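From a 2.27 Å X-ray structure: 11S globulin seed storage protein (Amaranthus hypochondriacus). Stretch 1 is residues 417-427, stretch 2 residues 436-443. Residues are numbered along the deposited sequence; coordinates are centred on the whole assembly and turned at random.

Stretch 1 (417-427) AIRSLPIDVVS
Stretch 2, residues 436-443: EAFGLKFN

Helix 423-427, with Pro-422 (phi/psi -60/134) at its N-cap, and the helix of stretch 2, which enters from before Glu-436, approach to 8.8 Å between axes, their N-to-C directions 109° apart. Before them, residues 417-420 form a weakly bonded helical turn. CA-CA distances fix the register: Arg-419 to Lys-441 is 4.9 Å, Ser-427 to Ala-437 5.0 Å.

Polar contacts centre on Lys-441, whose chi1-chi4 rotamers m, t, p, t bring the ammonium to the carbonyls of Arg-419 and Leu-421. NZ of Lys-441 donates to O of Leu-421 at 2.5 Å, a very short hydrogen bond, and weakly to O of Arg-419 at 3.3 Å. The Lys-441 side chain sits as a knob among Ile-418, Arg-419, Ile-423 and Val-426. One water accepts from Arg-419 NH2 (2.8 Å) and donates to Lys-441 O (2.6 Å), bridging the stretches.

In the apolar packing, CB of Ala-437, which points toward the other stretch, lies 3.6 Å from Ile-423 CG1 and 3.9 Å from Val-426 CG1. Val-426 (chi1 t) also places CG1 3.7 Å from CD2 of Leu-440 (t, p), whose CG meets Ile-418 CG2 (m, m) at 4.0 Å. Ile-423 CD1 reaches Phe-438 CB at 3.7 Å.

Arg-419 (chi1 t) sets NH2 3.7 Å from CD1 of Phe-442 (chi1 m): the ring presents its edge to a guanidinium face.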

# COMPACT_ATOMS: atom_id res chain seq x y z
N ALA A 417 -20.49 -21.16 1.61
CA ALA A 417 -20.92 -20.54 0.37
C ALA A 417 -22.20 -21.22 -0.09
O ALA A 417 -23.18 -20.57 -0.40
CB ALA A 417 -19.87 -20.65 -0.67
N ILE A 418 -22.18 -22.55 -0.12
CA ILE A 418 -23.31 -23.31 -0.61
C ILE A 418 -24.59 -22.99 0.17
O ILE A 418 -25.64 -22.71 -0.41
CB ILE A 418 -23.03 -24.82 -0.56
CG1 ILE A 418 -21.86 -25.17 -1.48
CG2 ILE A 418 -24.25 -25.61 -0.92
CD1 ILE A 418 -21.98 -24.63 -2.90
N ARG A 419 -24.50 -23.04 1.49
CA ARG A 419 -25.67 -22.80 2.33
C ARG A 419 -26.20 -21.37 2.20
O ARG A 419 -27.39 -21.14 2.36
CB ARG A 419 -25.34 -23.10 3.78
CG ARG A 419 -26.51 -22.92 4.68
CD ARG A 419 -26.50 -23.97 5.76
NE ARG A 419 -27.27 -23.53 6.91
CZ ARG A 419 -27.53 -24.30 7.95
NH1 ARG A 419 -28.24 -23.82 8.97
NH2 ARG A 419 -27.09 -25.57 7.97
N SER A 420 -25.32 -20.42 1.91
CA SER A 420 -25.73 -19.05 1.65
C SER A 420 -26.47 -18.89 0.31
O SER A 420 -27.16 -17.90 0.10
CB SER A 420 -24.54 -18.11 1.71
OG SER A 420 -24.01 -18.05 3.02
N LEU A 421 -26.32 -19.87 -0.57
CA LEU A 421 -27.01 -19.85 -1.87
C LEU A 421 -28.49 -20.22 -1.77
O LEU A 421 -28.83 -21.20 -1.13
CB LEU A 421 -26.34 -20.81 -2.85
CG LEU A 421 -24.91 -20.49 -3.27
CD1 LEU A 421 -24.40 -21.57 -4.18
CD2 LEU A 421 -24.87 -19.12 -3.95
N PRO A 422 -29.36 -19.43 -2.42
CA PRO A 422 -30.78 -19.78 -2.47
C PRO A 422 -30.89 -21.13 -3.16
O PRO A 422 -30.24 -21.32 -4.19
CB PRO A 422 -31.38 -18.69 -3.35
CG PRO A 422 -30.43 -17.56 -3.27
CD PRO A 422 -29.08 -18.20 -3.18
N ILE A 423 -31.67 -22.04 -2.60
CA ILE A 423 -31.71 -23.41 -3.11
C ILE A 423 -31.92 -23.53 -4.65
O ILE A 423 -31.35 -24.41 -5.29
CB ILE A 423 -32.72 -24.28 -2.33
CG1 ILE A 423 -32.74 -25.70 -2.90
CG2 ILE A 423 -34.11 -23.66 -2.38
CD1 ILE A 423 -32.81 -26.75 -1.84
N ASP A 424 -32.72 -22.64 -5.22
CA ASP A 424 -32.93 -22.61 -6.66
C ASP A 424 -31.65 -22.31 -7.43
O ASP A 424 -31.41 -22.87 -8.50
CB ASP A 424 -34.00 -21.58 -7.04
CG ASP A 424 -35.39 -22.13 -6.91
OD1 ASP A 424 -35.53 -23.37 -6.88
OD2 ASP A 424 -36.35 -21.32 -6.84
N VAL A 425 -30.83 -21.41 -6.89
CA VAL A 425 -29.54 -21.14 -7.49
C VAL A 425 -28.71 -22.41 -7.44
O VAL A 425 -28.08 -22.80 -8.42
CB VAL A 425 -28.81 -19.99 -6.77
CG1 VAL A 425 -27.35 -19.89 -7.24
CG2 VAL A 425 -29.55 -18.66 -7.00
N VAL A 426 -28.73 -23.07 -6.29
CA VAL A 426 -27.94 -24.28 -6.13
C VAL A 426 -28.35 -25.36 -7.15
O VAL A 426 -27.51 -25.84 -7.90
CB VAL A 426 -28.01 -24.81 -4.70
CG1 VAL A 426 -27.30 -26.13 -4.59
CG2 VAL A 426 -27.39 -23.81 -3.75
N SER A 427 -29.63 -25.70 -7.21
CA SER A 427 -30.08 -26.75 -8.12
C SER A 427 -29.82 -26.35 -9.57
O SER A 427 -29.26 -27.13 -10.36
CB SER A 427 -31.56 -27.08 -7.89
OG SER A 427 -32.38 -25.92 -7.91
N GLU A 436 -32.03 -32.71 -4.10
CA GLU A 436 -30.59 -32.98 -4.13
C GLU A 436 -29.89 -31.71 -3.66
O GLU A 436 -28.98 -31.75 -2.83
CB GLU A 436 -30.12 -33.33 -5.54
CG GLU A 436 -30.67 -34.63 -6.10
CD GLU A 436 -30.24 -34.88 -7.54
OE1 GLU A 436 -29.68 -35.96 -7.81
OE2 GLU A 436 -30.47 -33.99 -8.39
N ALA A 437 -30.32 -30.58 -4.22
CA ALA A 437 -29.85 -29.28 -3.78
C ALA A 437 -29.96 -29.13 -2.26
O ALA A 437 -29.00 -28.75 -1.60
CB ALA A 437 -30.64 -28.18 -4.48
N PHE A 438 -31.14 -29.44 -1.71
CA PHE A 438 -31.38 -29.33 -0.27
C PHE A 438 -30.32 -30.06 0.53
O PHE A 438 -29.69 -29.48 1.42
CB PHE A 438 -32.76 -29.89 0.09
CG PHE A 438 -33.20 -29.58 1.50
CD1 PHE A 438 -32.74 -30.34 2.58
CD2 PHE A 438 -34.10 -28.54 1.75
CE1 PHE A 438 -33.16 -30.06 3.88
CE2 PHE A 438 -34.53 -28.26 3.04
CZ PHE A 438 -34.06 -29.02 4.11
N GLY A 439 -30.12 -31.33 0.22
CA GLY A 439 -29.12 -32.12 0.91
C GLY A 439 -27.71 -31.58 0.72
O GLY A 439 -26.88 -31.63 1.64
N LEU A 440 -27.43 -31.08 -0.48
CA LEU A 440 -26.16 -30.42 -0.72
C LEU A 440 -26.02 -29.27 0.27
O LEU A 440 -24.95 -29.06 0.84
CB LEU A 440 -26.09 -29.90 -2.16
CG LEU A 440 -24.79 -29.21 -2.55
CD1 LEU A 440 -23.61 -30.10 -2.22
CD2 LEU A 440 -24.80 -28.83 -4.03
N LYS A 441 -27.11 -28.54 0.50
CA LYS A 441 -27.08 -27.40 1.40
C LYS A 441 -27.02 -27.79 2.87
O LYS A 441 -26.26 -27.19 3.63
CB LYS A 441 -28.27 -26.47 1.18
CG LYS A 441 -28.22 -25.71 -0.13
CD LYS A 441 -29.27 -24.60 -0.19
CE LYS A 441 -29.06 -23.57 0.91
NZ LYS A 441 -29.99 -22.41 0.75
N PHE A 442 -27.80 -28.79 3.28
CA PHE A 442 -28.02 -28.97 4.72
C PHE A 442 -27.52 -30.27 5.33
O PHE A 442 -27.49 -30.41 6.55
CB PHE A 442 -29.49 -28.75 5.05
CG PHE A 442 -30.00 -27.40 4.65
CD1 PHE A 442 -29.71 -26.28 5.42
CD2 PHE A 442 -30.77 -27.25 3.51
CE1 PHE A 442 -30.19 -25.03 5.05
CE2 PHE A 442 -31.24 -26.00 3.13
CZ PHE A 442 -30.95 -24.89 3.91
N ASN A 443 -27.10 -31.21 4.50
CA ASN A 443 -26.58 -32.49 5.00
C ASN A 443 -25.39 -32.34 5.91
O ASN A 443 -25.00 -33.27 6.61
CB ASN A 443 -26.25 -33.41 3.83
CG ASN A 443 -27.49 -33.94 3.18
OD1 ASN A 443 -28.59 -33.61 3.61
ND2 ASN A 443 -27.33 -34.78 2.16
O HOH W 1 -25.55 -27.13 6.17